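Local coordinates for SspB protein (Streptomyces clavuligerus, PDB 6JUF) that probably acts as a metal-dependent DNA-cleaving nuclease in the SspABCD-SspE phosphorothioation-sensing system that defends bacteria against phages, at residues M60-E72 / L113-W127. Sequence-based numbering, arbitrary orientation.
Sequences MRYWSRAFKLTRE and LHWWLLSSRPGTKSW
Lys68, the C-prime residue of a Schellman motif ending helix 57-66, drives its ammonium group into the C-terminal end of helix 107-118. The chain, bent at chi2 and chi4, carries NZ to Trp116 O (2.7 Å), met almost head-on with a C=O...N angle of 172°, and to Ser119 O. A water is its third acceptor; that same water donates to Ala66 O and Leu117 O and accepts from Trp127 N, so its four bonds tie both helix ends to the returning loop. Within the two segments Trp116 O takes, besides NZ, only a weak backbone bond from Ser119 N; the positive charge probably interacts favourably with the dipole at this helix end. Leu117 O gains a second donor in Ser126 OG (3.0 Å), in its carbonyl plane. Beside the water the two helices run nearly perpendicular, and Leu117 CD1 packs on Ala66 CB while the edge of the Phe67 ring abuts Leu113 O.

Trp127 lies against Arg65: CG of the arginine sits 3.8 Å from the centroid of the five-membered ring, and its guanidinium makes a cation-pi contact over the six-membered ring, the two planes 74° apart. Arg65 NH1 is meanwhile bonded to Glu72 OE2, which Arg61 NE reaches from the opposite face of the carboxylate. His11 also stacks on Trp127. Tyr62 donates its hydroxyl to Trp127 O from above the carbonyl plane; its side chain is about 8 Å from that of Glu18, which binds magnesium in a structure of this protein, though none is bound here.

At the turn 121-124, Arg71 grips Gly123 O end-on, through NH1 at 3.0 Å and NH2 at 2.7 Å, while Thr124 CG2 rests over one guanidinium face.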
ATOM      1  N   MET B  60       4.199   9.142  13.891  1.00  9.04           N
ATOM      2  CA  MET B  60       4.791   9.494  12.585  1.00 10.15           C
ATOM      3  C   MET B  60       6.303   9.812  12.716  1.00  8.98           C
ATOM      4  O   MET B  60       7.118   9.325  11.929  1.00  9.55           O
ATOM      5  CB  MET B  60       4.035  10.689  11.999  1.00 12.09           C
ATOM      6  CG  MET B  60       4.538  11.161  10.634  1.00 11.81           C
ATOM      7  SD  MET B  60       3.651  12.643  10.173  1.00 13.57           S
ATOM      8  CE  MET B  60       3.649  12.551   8.388  1.00 14.84           C
ATOM      9  N   ARG B  61       6.649  10.609  13.740  1.00  7.84           N
ATOM     10  CA  ARG B  61       8.036  10.919  14.058  1.00  7.94           C
ATOM     11  C   ARG B  61       8.845   9.641  14.338  1.00  7.91           C
ATOM     12  O   ARG B  61       9.963   9.459  13.794  1.00  8.60           O
ATOM     13  CB  ARG B  61       8.020  11.849  15.279  1.00  8.73           C
ATOM     14  CG  ARG B  61       9.410  12.230  15.856  1.00 10.02           C
ATOM     15  CD  ARG B  61       9.197  13.026  17.143  1.00  8.66           C
ATOM     16  NE  ARG B  61      10.451  13.303  17.782  1.00 14.13           N
ATOM     17  CZ  ARG B  61      10.558  14.131  18.823  1.00 14.55           C
ATOM     18  NH1 ARG B  61       9.447  14.747  19.274  1.00 14.78           N
ATOM     19  NH2 ARG B  61      11.744  14.335  19.387  1.00 16.88           N
ATOM     20  N   TYR B  62       8.271   8.753  15.175  1.00  7.16           N
ATOM     21  CA  TYR B  62       8.889   7.502  15.567  1.00  7.43           C
ATOM     22  C   TYR B  62       9.231   6.646  14.326  1.00  7.67           C
ATOM     23  O   TYR B  62      10.321   6.136  14.182  1.00  9.34           O
ATOM     24  CB  TYR B  62       7.987   6.734  16.568  1.00  7.18           C
ATOM     25  CG  TYR B  62       8.512   5.323  16.748  1.00  8.67           C
ATOM     26  CD1 TYR B  62       9.558   5.033  17.635  1.00 10.41           C
ATOM     27  CD2 TYR B  62       7.959   4.271  15.963  1.00  8.43           C
ATOM     28  CE1 TYR B  62      10.072   3.743  17.717  1.00 10.21           C
ATOM     29  CE2 TYR B  62       8.468   2.967  16.080  1.00  8.77           C
ATOM     30  CZ  TYR B  62       9.541   2.735  16.966  1.00  9.65           C
ATOM     31  OH  TYR B  62      10.068   1.468  17.044  1.00  8.60           O
ATOM     32  N   TRP B  63       8.260   6.524  13.431  1.00  8.02           N
ATOM     33  CA  TRP B  63       8.420   5.624  12.277  1.00  7.62           C
ATOM     34  C   TRP B  63       9.527   6.148  11.388  1.00  7.76           C
ATOM     35  O   TRP B  63      10.315   5.371  10.841  1.00  7.81           O
ATOM     36  CB  TRP B  63       7.134   5.346  11.509  1.00  7.54           C
ATOM     37  CG  TRP B  63       6.274   4.364  12.212  1.00  7.80           C
ATOM     38  CD1 TRP B  63       4.968   4.532  12.645  1.00  8.51           C
ATOM     39  CD2 TRP B  63       6.647   2.980  12.559  1.00  8.08           C
ATOM     40  NE1 TRP B  63       4.509   3.353  13.275  1.00  8.37           N
ATOM     41  CE2 TRP B  63       5.476   2.392  13.234  1.00  8.39           C
ATOM     42  CE3 TRP B  63       7.790   2.180  12.345  1.00  6.91           C
ATOM     43  CZ2 TRP B  63       5.487   1.078  13.721  1.00  9.29           C
ATOM     44  CZ3 TRP B  63       7.774   0.854  12.838  1.00  7.76           C
ATOM     45  CH2 TRP B  63       6.657   0.333  13.501  1.00  8.76           C
ATOM     46  N   SER B  64       9.597   7.465  11.197  1.00  8.00           N
ATOM     47  CA  SER B  64      10.721   8.001  10.375  1.00  9.09           C
ATOM     48  C   SER B  64      12.091   7.679  10.993  1.00  8.07           C
ATOM     49  O   SER B  64      12.989   7.284  10.246  1.00 10.11           O
ATOM     50  CB  SER B  64      10.606   9.511  10.280  1.00 13.00           C
ATOM     51  OG  SER B  64       9.660   9.787   9.271  1.00 14.94           O
ATOM     52  N   ARG B  65      12.253   7.838  12.326  1.00  9.69           N
ATOM     53  CA  ARG B  65      13.512   7.518  13.017  1.00 10.98           C
ATOM     54  C   ARG B  65      13.779   6.003  12.900  1.00  7.54           C
ATOM     55  O   ARG B  65      14.888   5.565  12.634  1.00  9.29           O
ATOM     56  CB  ARG B  65      13.357   7.965  14.466  1.00 11.31           C
ATOM     57  CG  ARG B  65      14.572   8.129  15.385  1.00 19.44           C
ATOM     58  CD  ARG B  65      14.091   8.911  16.623  1.00 20.94           C
ATOM     59  NE  ARG B  65      13.273   8.182  17.680  1.00 31.82           N
ATOM     60  CZ  ARG B  65      12.187   8.652  18.351  1.00 25.43           C
ATOM     61  NH1 ARG B  65      11.657   9.852  18.076  1.00 23.61           N
ATOM     62  NH2 ARG B  65      11.584   7.920  19.261  1.00 28.46           N
ATOM     63  N   ALA B  66      12.718   5.229  13.119  1.00  7.16           N
ATOM     64  CA  ALA B  66      12.879   3.726  13.225  1.00  6.78           C
ATOM     65  C   ALA B  66      13.282   3.134  11.892  1.00  7.71           C
ATOM     66  O   ALA B  66      14.021   2.154  11.799  1.00  9.56           O
ATOM     67  CB  ALA B  66      11.548   3.107  13.705  1.00  7.87           C
ATOM     68  N   PHE B  67      12.773   3.730  10.824  1.00  6.92           N
ATOM     69  CA  PHE B  67      13.122   3.233   9.453  1.00  7.46           C
ATOM     70  C   PHE B  67      14.445   3.865   8.975  1.00  7.57           C
ATOM     71  O   PHE B  67      14.857   3.635   7.835  1.00  9.36           O
ATOM     72  CB  PHE B  67      11.992   3.499   8.421  1.00  7.39           C
ATOM     73  CG  PHE B  67      10.870   2.491   8.505  1.00  6.32           C
ATOM     74  CD1 PHE B  67      11.112   1.142   8.206  1.00  7.77           C
ATOM     75  CD2 PHE B  67       9.604   2.881   8.903  1.00  7.19           C
ATOM     76  CE1 PHE B  67      10.075   0.220   8.281  1.00  7.06           C
ATOM     77  CE2 PHE B  67       8.580   1.976   9.012  1.00  6.89           C
ATOM     78  CZ  PHE B  67       8.792   0.620   8.716  1.00  7.21           C
ATOM     79  N   LYS B  68      15.123   4.612   9.841  1.00  7.75           N
ATOM     80  CA  LYS B  68      16.435   5.218   9.506  1.00  8.82           C
ATOM     81  C   LYS B  68      16.297   6.288   8.448  1.00  8.65           C
ATOM     82  O   LYS B  68      17.223   6.546   7.643  1.00  8.63           O
ATOM     83  CB  LYS B  68      17.517   4.164   9.156  1.00  7.86           C
ATOM     84  CG  LYS B  68      17.602   2.962  10.101  1.00  8.10           C
ATOM     85  CD  LYS B  68      17.803   3.268  11.565  1.00  8.17           C
ATOM     86  CE  LYS B  68      18.446   2.112  12.351  1.00 10.61           C
ATOM     87  NZ  LYS B  68      17.668   0.854  12.236  1.00 10.69           N
ATOM     88  N   LEU B  69      15.121   6.925   8.429  1.00  8.34           N
ATOM     89  CA  LEU B  69      14.813   7.981   7.474  1.00  8.59           C
ATOM     90  C   LEU B  69      15.076   9.343   8.076  1.00  7.83           C
ATOM     91  O   LEU B  69      15.216  10.335   7.349  1.00  8.90           O
ATOM     92  CB  LEU B  69      13.342   7.877   7.002  1.00  8.84           C
ATOM     93  CG  LEU B  69      13.021   6.547   6.280  1.00  7.61           C
ATOM     94  CD1 LEU B  69      11.515   6.431   6.117  1.00  7.21           C
ATOM     95  CD2 LEU B  69      13.624   6.429   4.883  1.00  9.27           C
ATOM     96  N   THR B  70      15.132   9.410   9.411  1.00  8.99           N
ATOM     97  CA  THR B  70      15.610  10.610  10.095  1.00  7.49           C
ATOM     98  C   THR B  70      16.534  10.203  11.203  1.00  9.60           C
ATOM     99  O   THR B  70      16.548   9.022  11.601  1.00 11.43           O
ATOM    100  CB  THR B  70      14.481  11.376  10.789  1.00  8.13           C
ATOM    101  OG1 THR B  70      13.777  10.477  11.699  1.00 10.61           O
ATOM    102  CG2 THR B  70      13.486  11.971   9.767  1.00 10.33           C
ATOM    103  N   ARG B  71      17.356  11.196  11.620  1.00 10.27           N
ATOM    104  CA  ARG B  71      18.092  11.117  12.878  1.00 12.22           C
ATOM    105  C   ARG B  71      17.599  12.295  13.712  1.00 10.94           C
ATOM    106  O   ARG B  71      17.123  13.292  13.144  1.00 10.28           O
ATOM    107  CB  ARG B  71      19.619  11.228  12.666  1.00 15.15           C
ATOM    108  CG  ARG B  71      20.385   9.948  12.279  1.00 16.69           C
ATOM    109  CD  ARG B  71      20.955   9.446  13.646  1.00 21.71           C
ATOM    110  NE  ARG B  71      22.061   8.690  13.316  1.00 21.25           N
ATOM    111  CZ  ARG B  71      22.688   7.819  14.047  1.00 17.23           C
ATOM    112  NH1 ARG B  71      22.315   7.609  15.307  1.00 16.33           N
ATOM    113  NH2 ARG B  71      23.699   7.188  13.464  1.00 23.75           N
ATOM    114  N   GLU B  72      17.737  12.229  15.025  1.00 10.75           N
ATOM    115  CA  GLU B  72      17.344  13.319  15.867  1.00 10.75           C
ATOM    116  C   GLU B  72      18.566  13.799  16.698  1.00 12.60           C
ATOM    117  O   GLU B  72      19.463  13.019  17.072  1.00 13.85           O
ATOM    118  CB  GLU B  72      16.162  12.917  16.798  1.00 11.84           C
ATOM    119  CG  GLU B  72      14.898  12.548  16.033  1.00 12.35           C
ATOM    120  CD  GLU B  72      13.728  12.346  16.949  1.00 13.88           C
ATOM    121  OE1 GLU B  72      13.824  12.572  18.177  1.00 15.95           O
ATOM    122  OE2 GLU B  72      12.694  11.896  16.429  1.00 14.63           O
ATOM    123  N   LEU B 113      13.039  -1.467   3.505  1.00  6.54           N
ATOM    124  CA  LEU B 113      12.592  -0.737   4.708  1.00  7.42           C
ATOM    125  C   LEU B 113      12.552  -1.645   5.929  1.00  7.33           C
ATOM    126  O   LEU B 113      12.947  -1.249   7.017  1.00  7.40           O
ATOM    127  CB  LEU B 113      11.241  -0.035   4.474  1.00  7.69           C
ATOM    128  CG  LEU B 113      11.385   1.278   3.637  1.00  6.78           C
ATOM    129  CD1 LEU B 113      10.001   1.649   3.094  1.00  7.72           C
ATOM    130  CD2 LEU B 113      12.004   2.400   4.455  1.00  9.65           C
ATOM    131  N   HIS B 114      12.079  -2.896   5.730  1.00  6.94           N
ATOM    132  CA  HIS B 114      12.052  -3.894   6.796  1.00  7.65           C
ATOM    133  C   HIS B 114      13.462  -4.165   7.317  1.00  6.99           C
ATOM    134  O   HIS B 114      13.721  -4.165   8.528  1.00  6.87           O
ATOM    135  CB  HIS B 114      11.358  -5.174   6.277  1.00  8.47           C
ATOM    136  CG  HIS B 114      11.408  -6.290   7.247  1.00  7.92           C
ATOM    137  ND1 HIS B 114      12.170  -7.429   7.069  1.00 10.62           N
ATOM    138  CD2 HIS B 114      10.757  -6.435   8.458  1.00  6.66           C
ATOM    139  CE1 HIS B 114      11.969  -8.243   8.148  1.00  8.27           C
ATOM    140  NE2 HIS B 114      11.142  -7.608   8.995  1.00 10.79           N
ATOM    141  N   TRP B 115      14.412  -4.298   6.385  1.00  7.22           N
ATOM    142  CA  TRP B 115      15.813  -4.470   6.751  1.00  7.88           C
ATOM    143  C   TRP B 115      16.305  -3.261   7.574  1.00  7.70           C
ATOM    144  O   TRP B 115      16.952  -3.413   8.619  1.00  7.48           O
ATOM    145  CB  TRP B 115      16.633  -4.636   5.459  1.00  8.22           C
ATOM    146  CG  TRP B 115      18.128  -4.777   5.755  1.00  7.14           C
ATOM    147  CD1 TRP B 115      19.137  -3.817   5.543  1.00  7.81           C
ATOM    148  CD2 TRP B 115      18.808  -5.928   6.398  1.00  8.28           C
ATOM    149  NE1 TRP B 115      20.347  -4.288   5.942  1.00  9.06           N
ATOM    150  CE2 TRP B 115      20.229  -5.578   6.453  1.00  9.83           C
ATOM    151  CE3 TRP B 115      18.391  -7.203   6.832  1.00  8.79           C
ATOM    152  CZ2 TRP B 115      21.170  -6.418   7.033  1.00 10.01           C
ATOM    153  CZ3 TRP B 115      19.366  -8.027   7.405  1.00  8.85           C
ATOM    154  CH2 TRP B 115      20.724  -7.618   7.505  1.00 10.24           C
ATOM    155  N   TRP B 116      15.915  -2.040   7.132  1.00  7.74           N
ATOM    156  CA  TRP B 116      16.356  -0.849   7.861  1.00  6.83           C
ATOM    157  C   TRP B 116      15.768  -0.730   9.235  1.00  7.23           C
ATOM    158  O   TRP B 116      16.446  -0.319  10.165  1.00  8.08           O
ATOM    159  CB  TRP B 116      16.077   0.423   7.090  1.00  6.86           C
ATOM    160  CG  TRP B 116      16.977   0.566   5.869  1.00  7.80           C
ATOM    161  CD1 TRP B 116      18.133  -0.197   5.535  1.00  9.18           C
ATOM    162  CD2 TRP B 116      16.840   1.553   4.790  1.00  8.01           C
ATOM    163  NE1 TRP B 116      18.672   0.248   4.339  1.00  9.19           N
ATOM    164  CE2 TRP B 116      17.937   1.280   3.827  1.00  8.58           C
ATOM    165  CE3 TRP B 116      15.929   2.559   4.497  1.00  6.29           C
ATOM    166  CZ2 TRP B 116      18.103   2.052   2.654  1.00  8.42           C
ATOM    167  CZ3 TRP B 116      16.112   3.323   3.345  1.00  7.93           C
ATOM    168  CH2 TRP B 116      17.155   3.057   2.407  1.00  7.12           C
ATOM    169  N   LEU B 117      14.529  -1.229   9.391  1.00  7.93           N
ATOM    170  CA  LEU B 117      13.852  -1.168  10.694  1.00  6.69           C
ATOM    171  C   LEU B 117      14.633  -2.052  11.724  1.00  7.83           C
ATOM    172  O   LEU B 117      14.794  -1.687  12.863  1.00  8.89           O
ATOM    173  CB  LEU B 117      12.403  -1.659  10.584  1.00  6.86           C
ATOM    174  CG  LEU B 117      11.584  -1.697  11.888  1.00  6.04           C
ATOM    175  CD1 LEU B 117      11.494  -0.294  12.595  1.00  9.36           C
ATOM    176  CD2 LEU B 117      10.193  -2.235  11.638  1.00  7.01           C
ATOM    177  N   LEU B 118      15.102  -3.192  11.248  1.00  8.77           N
ATOM    178  CA  LEU B 118      15.792  -4.187  12.097  1.00  9.72           C
ATOM    179  C   LEU B 118      17.273  -3.840  12.280  1.00  9.78           C
ATOM    180  O   LEU B 118      17.955  -4.333  13.165  1.00  9.87           O
ATOM    181  CB  LEU B 118      15.624  -5.588  11.500  1.00  9.45           C
ATOM    182  CG  LEU B 118      14.233  -6.195  11.502  1.00 10.32           C
ATOM    183  CD1 LEU B 118      14.253  -7.474  10.692  1.00 14.47           C
ATOM    184  CD2 LEU B 118      13.720  -6.430  12.930  1.00 13.90           C
ATOM    185  N   SER B 119      17.755  -2.955  11.409  1.00  9.18           N
ATOM    186  CA  SER B 119      19.209  -2.706  11.286  1.00 11.27           C
ATOM    187  C   SER B 119      19.854  -2.147  12.549  1.00 11.62           C
ATOM    188  O   SER B 119      19.267  -1.312  13.209  1.00 11.01           O
ATOM    189  CB  SER B 119      19.476  -1.736  10.118  1.00 11.83           C
ATOM    190  OG  SER B 119      20.847  -1.546   9.906  1.00 14.17           O
ATOM    191  N   SER B 120      21.073  -2.612  12.840  1.00 11.49           N
ATOM    192  CA  SER B 120      21.827  -2.099  13.970  1.00 10.87           C
ATOM    193  C   SER B 120      23.302  -2.179  13.583  1.00 12.46           C
ATOM    194  O   SER B 120      23.770  -3.174  13.005  1.00 14.18           O
ATOM    195  CB  SER B 120      21.551  -2.957  15.194  1.00 12.49           C
ATOM    196  OG  SER B 120      22.278  -2.484  16.284  1.00 13.51           O
ATOM    197  N   ARG B 121      24.008  -1.094  13.845  1.00 12.56           N
ATOM    198  CA  ARG B 121      25.473  -1.077  13.693  1.00 16.98           C
ATOM    199  C   ARG B 121      26.012  -0.081  14.704  1.00 17.93           C
ATOM    200  O   ARG B 121      25.231   0.699  15.271  1.00 14.09           O
ATOM    201  CB  ARG B 121      25.861  -0.699  12.256  1.00 17.50           C
ATOM    202  CG  ARG B 121      26.440   0.706  12.185  1.00 28.05           C
ATOM    203  CD  ARG B 121      25.764   1.656  11.206  1.00 34.27           C
ATOM    204  NE  ARG B 121      25.039   0.977  10.144  1.00 33.83           N
ATOM    205  CZ  ARG B 121      25.613   0.393   9.107  1.00 33.78           C
ATOM    206  NH1 ARG B 121      26.944   0.436   8.984  1.00 52.86           N
ATOM    207  NH2 ARG B 121      24.868  -0.247   8.187  1.00 24.84           N
ATOM    208  N   PRO B 122      27.347  -0.063  14.927  1.00 20.02           N
ATOM    209  CA  PRO B 122      27.860   0.886  15.906  1.00 20.30           C
ATOM    210  C   PRO B 122      27.546   2.303  15.469  1.00 19.47           C
ATOM    211  O   PRO B 122      27.781   2.706  14.315  1.00 17.85           O
ATOM    212  CB  PRO B 122      29.385   0.618  15.896  1.00 22.79           C
ATOM    213  CG  PRO B 122      29.508  -0.798  15.408  1.00 24.37           C
ATOM    214  CD  PRO B 122      28.375  -1.024  14.461  1.00 21.41           C
ATOM    215  N   GLY B 123      26.965   3.045  16.386  1.00 15.05           N
ATOM    216  CA  GLY B 123      26.558   4.424  16.115  1.00 16.96           C
ATOM    217  C   GLY B 123      25.128   4.553  15.566  1.00 15.68           C
ATOM    218  O   GLY B 123      24.580   5.667  15.534  1.00 16.12           O
ATOM    219  N   THR B 124      24.496   3.445  15.175  1.00 14.91           N
ATOM    220  CA  THR B 124      23.087   3.433  14.675  1.00 12.78           C
ATOM    221  C   THR B 124      22.304   2.168  15.029  1.00 12.24           C
ATOM    222  O   THR B 124      22.097   1.285  14.196  1.00 11.46           O
ATOM    223  CB  THR B 124      23.005   3.686  13.142  1.00 13.70           C
ATOM    224  OG1 THR B 124      23.882   4.742  12.764  1.00 13.72           O
ATOM    225  CG2 THR B 124      21.549   4.038  12.675  1.00 12.51           C
ATOM    226  N   LYS B 125      21.907   2.078  16.304  1.00 12.66           N
ATOM    227  CA  LYS B 125      21.198   0.904  16.815  1.00 11.71           C
ATOM    228  C   LYS B 125      19.743   0.940  16.318  1.00 10.51           C
ATOM    229  O   LYS B 125      19.240   1.968  15.819  1.00  9.93           O
ATOM    230  CB  LYS B 125      21.218   0.913  18.353  1.00 12.73           C
ATOM    231  CG  LYS B 125      22.507   0.473  18.989  1.00 16.05           C
ATOM    232  CD  LYS B 125      22.403   0.668  20.511  1.00 20.67           C
ATOM    233  CE  LYS B 125      23.514  -0.126  21.184  1.00 20.47           C
ATOM    234  NZ  LYS B 125      23.384  -0.072  22.668  1.00 31.79           N
ATOM    235  N   SER B 126      19.023  -0.156  16.476  1.00  9.66           N
ATOM    236  CA  SER B 126      17.598  -0.225  16.103  1.00  9.32           C
ATOM    237  C   SER B 126      16.711   0.470  17.153  1.00 10.10           C
ATOM    238  O   SER B 126      16.970   0.426  18.343  1.00 12.39           O
ATOM    239  CB  SER B 126      17.211  -1.690  16.002  1.00 10.06           C
ATOM    240  OG  SER B 126      15.810  -1.839  15.683  1.00  8.78           O
ATOM    241  N   TRP B 127      15.660   1.098  16.645  1.00  9.46           N
ATOM    242  CA  TRP B 127      14.578   1.702  17.446  1.00  8.05           C
ATOM    243  C   TRP B 127      13.477   0.751  17.704  1.00  8.25           C
ATOM    244  O   TRP B 127      12.477   1.162  18.297  1.00  8.02           O
ATOM    245  CB  TRP B 127      14.033   2.985  16.779  1.00  8.70           C
ATOM    246  CG  TRP B 127      15.063   4.054  16.735  1.00 10.40           C
ATOM    247  CD1 TRP B 127      15.893   4.442  15.651  1.00  9.12           C
ATOM    248  CD2 TRP B 127      15.496   4.863  17.860  1.00 12.21           C
ATOM    249  NE1 TRP B 127      16.783   5.405  16.061  1.00 12.02           N
ATOM    250  CE2 TRP B 127      16.589   5.693  17.376  1.00 13.65           C
ATOM    251  CE3 TRP B 127      15.132   4.935  19.208  1.00 13.63           C
ATOM    252  CZ2 TRP B 127      17.237   6.569  18.187  1.00 17.64           C
ATOM    253  CZ3 TRP B 127      15.807   5.840  20.012  1.00 18.54           C
ATOM    254  CH2 TRP B 127      16.834   6.626  19.512  1.00 16.09           C
TER
HETATM  255  O   HOH W   1      15.208   0.894  13.751  1.00  7.87           O